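Local atomic coordinates of Dmd discriminator of mRNA degradation (Enterobacteria phage RB69, PDB entry 5I8J), a protein that acts as a phage antitoxin that probably binds and neutralises the bacterial toxin RnlA, countering its degradation of phage mRNA. Residues A[33-36]-A[37-41]. Sequence-based numbering, arbitrary orientation.
Sequences IEWV and TVQLA
Trp35 and Gln39 meet one turn apart on the alpha helix 30-44, which packs on one face of a four-stranded antiparallel sheet. The middle of this helix is held by successive i to i+4 backbone hydrogen bonds. Val38 N, Gln39 N and Leu40 N donate to Glu34 O, Trp35 O and Val36 O, each at 2.9 Å.

The CH-pi contact lies on the exposed side. In both residues CG is anti to the backbone N (chi1 -167° in Trp35), and the two side chains leave the helix in the same direction, one alongside the other. Gln39 CB sits over one face of the six-membered ring of Trp35, nearer its edge than its middle, 4.0 Å from the centroid. Gln39 then bends at chi2, and its amide plane ends only 14° from that of the indole.

The buried side faces the sheet. Thr37 touches Phe10, Ala50, Phe58 and Ala60 there, and Ile33 rests on Ile52. At the margin of this face Glu34 touches Phe58, and its OE2 forms a salt bridge with Arg30 NE.

The Thr37 chi1 of -60° sets OG1 beside the backbone N and back toward the preceding turn. Ile33 O thus accepts two bonds, from Thr37 N at 3.0 Å and from Thr37 OG1 at 2.7 Å, which arrive from opposite faces of the carbonyl plane.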
ATOM      1  N   ILE A  33      -9.147   0.474 -14.153  1.00 12.82           N
ATOM      2  CA  ILE A  33      -8.546   0.680 -12.839  1.00 13.71           C
ATOM      3  C   ILE A  33      -9.591   1.202 -11.854  1.00 13.53           C
ATOM      4  O   ILE A  33      -9.701   0.712 -10.721  1.00 14.57           O
ATOM      5  CB  ILE A  33      -7.361   1.652 -12.921  1.00 14.78           C
ATOM      6  CG1 ILE A  33      -6.247   1.042 -13.776  1.00 16.96           C
ATOM      7  CG2 ILE A  33      -6.826   1.953 -11.532  1.00 17.40           C
ATOM      8  CD1 ILE A  33      -5.182   2.029 -14.193  1.00 19.67           C
ATOM      9  N   GLU A  34     -10.378   2.179 -12.296  1.00 12.91           N
ATOM     10  CA  GLU A  34     -11.416   2.731 -11.420  1.00 13.74           C
ATOM     11  C   GLU A  34     -12.480   1.691 -11.069  1.00 15.73           C
ATOM     12  O   GLU A  34     -12.893   1.580  -9.903  1.00 13.95           O
ATOM     13  CB  GLU A  34     -12.061   3.967 -12.062  1.00 13.53           C
ATOM     14  CG  GLU A  34     -11.126   5.175 -12.118  1.00 17.37           C
ATOM     15  CD  GLU A  34     -11.798   6.433 -12.661  1.00 19.05           C
ATOM     16  OE1 GLU A  34     -13.038   6.457 -12.786  1.00 24.10           O
ATOM     17  OE2 GLU A  34     -11.076   7.404 -12.956  1.00 23.06           O
ATOM     18  N   TRP A  35     -12.938   0.939 -12.068  1.00 12.65           N
ATOM     19  CA  TRP A  35     -13.980  -0.067 -11.839  1.00 14.05           C
ATOM     20  C   TRP A  35     -13.482  -1.138 -10.871  1.00 12.83           C
ATOM     21  O   TRP A  35     -14.181  -1.528  -9.944  1.00 13.65           O
ATOM     22  CB  TRP A  35     -14.440  -0.723 -13.155  1.00 15.09           C
ATOM     23  CG  TRP A  35     -15.705  -1.501 -12.958  1.00 15.12           C
ATOM     24  CD1 TRP A  35     -16.982  -1.042 -13.116  1.00 20.59           C
ATOM     25  CD2 TRP A  35     -15.820  -2.855 -12.496  1.00 16.40           C
ATOM     26  NE1 TRP A  35     -17.883  -2.033 -12.805  1.00 19.28           N
ATOM     27  CE2 TRP A  35     -17.198  -3.154 -12.422  1.00 15.42           C
ATOM     28  CE3 TRP A  35     -14.895  -3.847 -12.153  1.00 15.25           C
ATOM     29  CZ2 TRP A  35     -17.672  -4.403 -12.019  1.00 15.91           C
ATOM     30  CZ3 TRP A  35     -15.372  -5.093 -11.759  1.00 13.05           C
ATOM     31  CH2 TRP A  35     -16.744  -5.355 -11.690  1.00 13.78           C
ATOM     32  N   VAL A  36     -12.262  -1.608 -11.091  1.00 11.17           N
ATOM     33  CA  VAL A  36     -11.682  -2.638 -10.239  1.00 12.08           C
ATOM     34  C   VAL A  36     -11.564  -2.109  -8.810  1.00 10.77           C
ATOM     35  O   VAL A  36     -11.854  -2.833  -7.848  1.00 12.00           O
ATOM     36  CB  VAL A  36     -10.309  -3.099 -10.780  1.00 12.15           C
ATOM     37  CG1 VAL A  36      -9.564  -3.941  -9.755  1.00 11.90           C
ATOM     38  CG2 VAL A  36     -10.521  -3.903 -12.051  1.00 12.73           C
ATOM     39  N   THR A  37     -11.198  -0.841  -8.681  1.00 10.70           N
ATOM     40  CA  THR A  37     -11.066  -0.218  -7.357  1.00 10.68           C
ATOM     41  C   THR A  37     -12.414  -0.165  -6.652  1.00 12.81           C
ATOM     42  O   THR A  37     -12.540  -0.539  -5.482  1.00 11.92           O
ATOM     43  CB  THR A  37     -10.477   1.196  -7.456  1.00 12.19           C
ATOM     44  OG1 THR A  37      -9.175   1.126  -8.059  1.00 10.53           O
ATOM     45  CG2 THR A  37     -10.348   1.827  -6.061  1.00 13.53           C
ATOM     46  N   VAL A  38     -13.431   0.288  -7.379  1.00 10.56           N
ATOM     47  CA  VAL A  38     -14.761   0.417  -6.805  1.00 13.67           C
ATOM     48  C   VAL A  38     -15.289  -0.945  -6.400  1.00 12.10           C
ATOM     49  O   VAL A  38     -15.875  -1.097  -5.331  1.00 12.31           O
ATOM     50  CB  VAL A  38     -15.726   1.099  -7.788  1.00 12.51           C
ATOM     51  CG1 VAL A  38     -17.177   0.975  -7.313  1.00 13.16           C
ATOM     52  CG2 VAL A  38     -15.316   2.549  -7.989  1.00 12.41           C
ATOM     53  N   GLN A  39     -15.073  -1.945  -7.249  1.00 10.60           N
ATOM     54  CA  GLN A  39     -15.553  -3.289  -6.951  1.00 12.41           C
ATOM     55  C   GLN A  39     -14.867  -3.854  -5.716  1.00 12.19           C
ATOM     56  O   GLN A  39     -15.517  -4.405  -4.830  1.00 13.46           O
ATOM     57  CB  GLN A  39     -15.330  -4.208  -8.157  1.00 12.77           C
ATOM     58  CG  GLN A  39     -15.665  -5.679  -7.913  1.00 14.35           C
ATOM     59  CD  GLN A  39     -17.148  -5.957  -7.726  1.00 15.93           C
ATOM     60  OE1 GLN A  39     -17.981  -5.051  -7.729  1.00 15.29           O
ATOM     61  NE2 GLN A  39     -17.482  -7.229  -7.564  1.00 23.23           N
ATOM     62  N   LEU A  40     -13.547  -3.712  -5.660  1.00 12.11           N
ATOM     63  CA  LEU A  40     -12.793  -4.164  -4.495  1.00 12.88           C
ATOM     64  C   LEU A  40     -13.307  -3.504  -3.223  1.00 12.03           C
ATOM     65  O   LEU A  40     -13.502  -4.162  -2.198  1.00 13.09           O
ATOM     66  CB  LEU A  40     -11.303  -3.856  -4.665  1.00 13.34           C
ATOM     67  CG  LEU A  40     -10.392  -4.951  -5.206  1.00 19.08           C
ATOM     68  CD1 LEU A  40      -8.964  -4.419  -5.274  1.00 18.19           C
ATOM     69  CD2 LEU A  40     -10.472  -6.193  -4.320  1.00 22.37           C
ATOM     70  N   ALA A  41     -13.547  -2.202  -3.298  1.00 11.69           N
ATOM     71  CA  ALA A  41     -13.954  -1.472  -2.110  1.00 10.27           C
ATOM     72  C   ALA A  41     -15.363  -1.886  -1.709  1.00 12.83           C
ATOM     73  O   ALA A  41     -15.634  -2.136  -0.535  1.00 12.08           O
ATOM     74  CB  ALA A  41     -13.866   0.024  -2.348  1.00 11.92           C
TER